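Local atomic coordinates of beta-N-acetylhexosaminidase (Mycobacterium smegmatis, PDB entry 4YYF), a protein that probably hydrolyses terminal non-reducing N-acetyl-D-hexosamine residues from N-acetyl-beta-D-hexosaminides, as a member of glycoside hydrolase family 3. Residues A46-A59 against H67-M81. The protein carries 1 engineered substitution. Numbering follows the deposited sequence.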
# COMPACT_ATOMS: atom_id res chain seq x y z
N ALA A 46 -11.26 12.52 -1.49
CA ALA A 46 -11.69 11.14 -1.27
C ALA A 46 -10.91 10.17 -2.17
O ALA A 46 -10.74 9.00 -1.84
CB ALA A 46 -13.21 10.99 -1.49
N GLN A 47 -10.43 10.67 -3.30
CA GLN A 47 -9.67 9.81 -4.21
C GLN A 47 -8.32 9.40 -3.62
O GLN A 47 -7.68 8.45 -4.08
CB GLN A 47 -9.50 10.53 -5.56
CG GLN A 47 -8.80 9.72 -6.61
CD GLN A 47 -9.53 8.43 -6.96
OE1 GLN A 47 -8.88 7.40 -7.21
NE2 GLN A 47 -10.88 8.49 -7.00
N LEU A 48 -7.88 10.10 -2.57
CA LEU A 48 -6.59 9.84 -1.94
C LEU A 48 -6.69 8.85 -0.78
O LEU A 48 -5.70 8.63 -0.06
CB LEU A 48 -5.98 11.15 -1.42
CG LEU A 48 -5.93 12.29 -2.43
CD1 LEU A 48 -5.24 13.53 -1.86
CD2 LEU A 48 -5.26 11.84 -3.74
N LEU A 49 -7.88 8.29 -0.56
CA LEU A 49 -8.13 7.41 0.59
C LEU A 49 -8.41 5.98 0.13
O LEU A 49 -9.09 5.77 -0.87
CB LEU A 49 -9.34 7.91 1.40
CG LEU A 49 -9.39 9.41 1.74
CD1 LEU A 49 -10.68 9.73 2.49
CD2 LEU A 49 -8.16 9.83 2.53
N THR A 50 -7.89 5.01 0.87
CA THR A 50 -8.27 3.61 0.67
C THR A 50 -8.76 3.07 2.00
O THR A 50 -8.07 3.22 3.02
CB THR A 50 -7.09 2.76 0.17
OG1 THR A 50 -6.63 3.29 -1.09
CG2 THR A 50 -7.54 1.30 -0.04
N VAL A 51 -9.95 2.49 2.02
CA VAL A 51 -10.55 2.10 3.30
C VAL A 51 -11.01 0.65 3.31
O VAL A 51 -11.60 0.16 2.34
CB VAL A 51 -11.72 3.03 3.70
CG1 VAL A 51 -11.20 4.42 4.05
CG2 VAL A 51 -12.77 3.11 2.58
N GLY A 52 -10.73 -0.04 4.41
CA GLY A 52 -11.18 -1.42 4.58
C GLY A 52 -12.69 -1.47 4.73
O GLY A 52 -13.28 -0.59 5.37
N VAL A 53 -13.31 -2.50 4.13
CA VAL A 53 -14.76 -2.69 4.17
C VAL A 53 -15.10 -4.05 4.76
O VAL A 53 -14.32 -4.99 4.63
CB VAL A 53 -15.37 -2.57 2.76
CG1 VAL A 53 -15.11 -1.18 2.17
CG2 VAL A 53 -14.81 -3.65 1.84
N THR A 54 -16.25 -4.17 5.43
CA THR A 54 -16.63 -5.42 6.10
C THR A 54 -17.46 -6.34 5.21
O THR A 54 -17.48 -7.57 5.41
CB THR A 54 -17.42 -5.17 7.39
OG1 THR A 54 -18.53 -4.31 7.10
CG2 THR A 54 -16.54 -4.53 8.45
N ASP A 55 -18.16 -5.75 4.25
CA ASP A 55 -19.11 -6.49 3.43
C ASP A 55 -19.61 -5.61 2.30
O ASP A 55 -19.23 -4.43 2.21
CB ASP A 55 -20.30 -6.96 4.28
CG ASP A 55 -20.84 -5.85 5.16
OD1 ASP A 55 -21.33 -4.84 4.62
OD2 ASP A 55 -20.77 -5.97 6.40
N ALA A 56 -20.46 -6.17 1.45
CA ALA A 56 -20.98 -5.44 0.30
C ALA A 56 -21.70 -4.15 0.70
O ALA A 56 -21.51 -3.12 0.07
CB ALA A 56 -21.89 -6.33 -0.55
N ALA A 57 -22.54 -4.21 1.74
CA ALA A 57 -23.34 -3.03 2.13
C ALA A 57 -22.45 -1.88 2.61
O ALA A 57 -22.72 -0.70 2.34
CB ALA A 57 -24.39 -3.40 3.20
N ASP A 58 -21.39 -2.23 3.31
CA ASP A 58 -20.41 -1.25 3.80
C ASP A 58 -19.65 -0.63 2.60
O ASP A 58 -19.49 0.60 2.51
CB ASP A 58 -19.45 -1.98 4.76
CG ASP A 58 -18.47 -1.04 5.45
OD1 ASP A 58 -18.84 0.11 5.76
OD2 ASP A 58 -17.31 -1.47 5.69
N ALA A 59 -19.22 -1.48 1.67
CA ALA A 59 -18.53 -1.00 0.48
C ALA A 59 -19.46 -0.17 -0.40
O ALA A 59 -19.05 0.86 -0.94
CB ALA A 59 -17.96 -2.17 -0.33
N HIS A 67 -17.40 8.52 -2.42
CA HIS A 67 -16.51 8.46 -3.60
C HIS A 67 -15.05 8.20 -3.23
O HIS A 67 -14.14 8.74 -3.88
CB HIS A 67 -16.61 9.73 -4.42
CG HIS A 67 -18.00 10.08 -4.82
ND1 HIS A 67 -18.81 9.19 -5.51
CD2 HIS A 67 -18.74 11.19 -4.63
CE1 HIS A 67 -19.99 9.76 -5.72
NE2 HIS A 67 -19.97 10.97 -5.20
N VAL A 68 -14.83 7.38 -2.21
CA VAL A 68 -13.47 6.97 -1.87
C VAL A 68 -12.82 6.26 -3.05
O VAL A 68 -13.48 5.51 -3.79
CB VAL A 68 -13.39 6.09 -0.59
CG1 VAL A 68 -13.80 6.89 0.65
CG2 VAL A 68 -14.25 4.82 -0.74
N GLY A 69 -11.53 6.51 -3.25
CA GLY A 69 -10.84 5.99 -4.42
C GLY A 69 -10.61 4.49 -4.34
O GLY A 69 -10.54 3.80 -5.36
N GLY A 70 -10.50 3.98 -3.12
CA GLY A 70 -10.19 2.57 -2.98
C GLY A 70 -10.85 1.94 -1.78
O GLY A 70 -11.12 2.59 -0.78
N ILE A 71 -11.14 0.64 -1.91
CA ILE A 71 -11.58 -0.15 -0.77
C ILE A 71 -10.61 -1.31 -0.58
O ILE A 71 -10.02 -1.78 -1.55
CB ILE A 71 -13.02 -0.69 -0.96
CG1 ILE A 71 -13.13 -1.49 -2.25
CG2 ILE A 71 -14.03 0.48 -0.91
CD1 ILE A 71 -14.47 -2.23 -2.40
N MSE A 72 -10.44 -1.75 0.66
CA MSE A 72 -9.52 -2.84 0.93
C MSE A 72 -10.27 -4.06 1.47
O MSE A 72 -11.15 -3.94 2.32
CB MSE A 72 -8.43 -2.44 1.91
CG MSE A 72 -7.40 -3.55 2.09
SE MSE A 72 -6.07 -3.13 3.42
CE MSE A 72 -4.90 -4.68 3.20
N ILE A 73 -9.89 -5.23 0.97
CA ILE A 73 -10.41 -6.49 1.44
C ILE A 73 -9.43 -7.02 2.49
O ILE A 73 -8.23 -7.10 2.22
CB ILE A 73 -10.47 -7.51 0.29
CG1 ILE A 73 -11.28 -6.96 -0.89
CG2 ILE A 73 -11.03 -8.84 0.76
CD1 ILE A 73 -12.71 -6.60 -0.57
N GLY A 74 -9.92 -7.39 3.66
CA GLY A 74 -9.04 -7.93 4.69
C GLY A 74 -9.63 -9.12 5.39
O GLY A 74 -10.67 -9.63 4.97
N SER A 75 -8.99 -9.55 6.47
CA SER A 75 -9.52 -10.66 7.27
C SER A 75 -10.90 -10.32 7.86
O SER A 75 -11.68 -11.21 8.18
CB SER A 75 -8.55 -11.02 8.40
OG SER A 75 -8.27 -9.88 9.17
N TRP A 76 -11.20 -9.03 7.97
CA TRP A 76 -12.47 -8.55 8.52
C TRP A 76 -13.58 -8.53 7.46
O TRP A 76 -14.71 -8.14 7.74
CB TRP A 76 -12.27 -7.13 9.07
CG TRP A 76 -11.78 -6.20 8.01
CD1 TRP A 76 -12.55 -5.49 7.13
CD2 TRP A 76 -10.42 -5.92 7.67
NE1 TRP A 76 -11.74 -4.78 6.27
CE2 TRP A 76 -10.43 -5.03 6.59
CE3 TRP A 76 -9.19 -6.34 8.19
CZ2 TRP A 76 -9.26 -4.53 6.00
CZ3 TRP A 76 -8.02 -5.85 7.61
CH2 TRP A 76 -8.07 -4.96 6.53
N THR A 77 -13.25 -8.91 6.23
CA THR A 77 -14.21 -8.80 5.13
C THR A 77 -14.95 -10.10 4.83
O THR A 77 -14.34 -11.17 4.71
CB THR A 77 -13.51 -8.32 3.83
OG1 THR A 77 -12.73 -7.15 4.10
CG2 THR A 77 -14.52 -8.02 2.74
N ASP A 78 -16.27 -10.00 4.72
CA ASP A 78 -17.13 -11.03 4.16
C ASP A 78 -16.80 -11.19 2.67
O ASP A 78 -17.14 -10.33 1.87
CB ASP A 78 -18.56 -10.53 4.34
CG ASP A 78 -19.61 -11.50 3.85
OD1 ASP A 78 -19.44 -12.11 2.77
OD2 ASP A 78 -20.65 -11.63 4.54
N LEU A 79 -16.15 -12.29 2.28
CA LEU A 79 -15.66 -12.44 0.89
C LEU A 79 -16.72 -12.81 -0.15
O LEU A 79 -16.43 -12.85 -1.35
CB LEU A 79 -14.53 -13.48 0.83
CG LEU A 79 -13.28 -13.16 1.64
CD1 LEU A 79 -12.21 -14.22 1.42
CD2 LEU A 79 -12.76 -11.80 1.26
N SER A 80 -17.95 -13.05 0.28
CA SER A 80 -18.99 -13.41 -0.68
C SER A 80 -19.20 -12.30 -1.72
O SER A 80 -19.62 -12.57 -2.83
CB SER A 80 -20.31 -13.76 0.02
OG SER A 80 -20.78 -12.64 0.74
N MSE A 81 -18.88 -11.06 -1.36
CA MSE A 81 -19.02 -9.95 -2.31
C MSE A 81 -18.14 -10.12 -3.56
O MSE A 81 -18.40 -9.51 -4.60
CB MSE A 81 -18.73 -8.60 -1.64
CG MSE A 81 -17.29 -8.49 -1.09
SE MSE A 81 -16.97 -6.74 -0.24
CE MSE A 81 -17.15 -5.65 -1.82
O HOH W 1 -13.01 10.36 -5.66
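V51 and M72 join two parallel strands, 49-52 and 70-73. V51 bonds to the other strand through both its backbone groups: N donates to G70 O, and O accepts from M72 N at 2.8 Å. V53 N then bonds to M72 O, and G70 N makes a weak bond to L49 O. Before the strands, G69 N donates to A46 O. L49 N reaches that same oxygen from the opposite face of its plane, closing the turn 46-49.

Beyond the strands, the T77 hydroxyl ties the two loops together. OG1 donates to V53 O at 2.7 Å, nearly in line with the carbonyl, and accepts from G74 N. With chi1 at -51°, T77 OG1 stands beside its own backbone N and reaches V53 O. D78 N adds an almost straight bond to T54 O (173°). The W76 indole lies beside the backbone of G52 and V53: CZ2 is 3.9 Å from G52 CA, V53 N lies in the ring plane at its edge, and G74 CA lies above one face, offset toward the rim. D55 OD1, at the N-cap of helix 56-66, accepts from D58 N, while D58 OD2 accepts from T54 N.

A water links Q47 NE2 to H67 O. The other end of the Q47 amide, OE1, is hydrogen-bonded to K359 NZ, which also hydrogen-bonds G69 O.

Apolar contacts gather on the side of V51 and I71. V53 CG1 meets I71 CG2 at 3.7 Å. V51 CG2 and V68 CG2 touch with their side chains crossed at about a right angle. A59 CB from the helix packs on I71 CD1 (4.1 Å). The bend of the selenomethionine M81 at chi3 (-65°) brings CE to A59 CB (3.9 Å), and its SE lies against the D55-A56 backbone.

Helix 56-66 connects the two strands. The whole is a beta-alpha-beta unit of the TIM-barrel-like N-terminal domain of family 3 glycoside hydrolases.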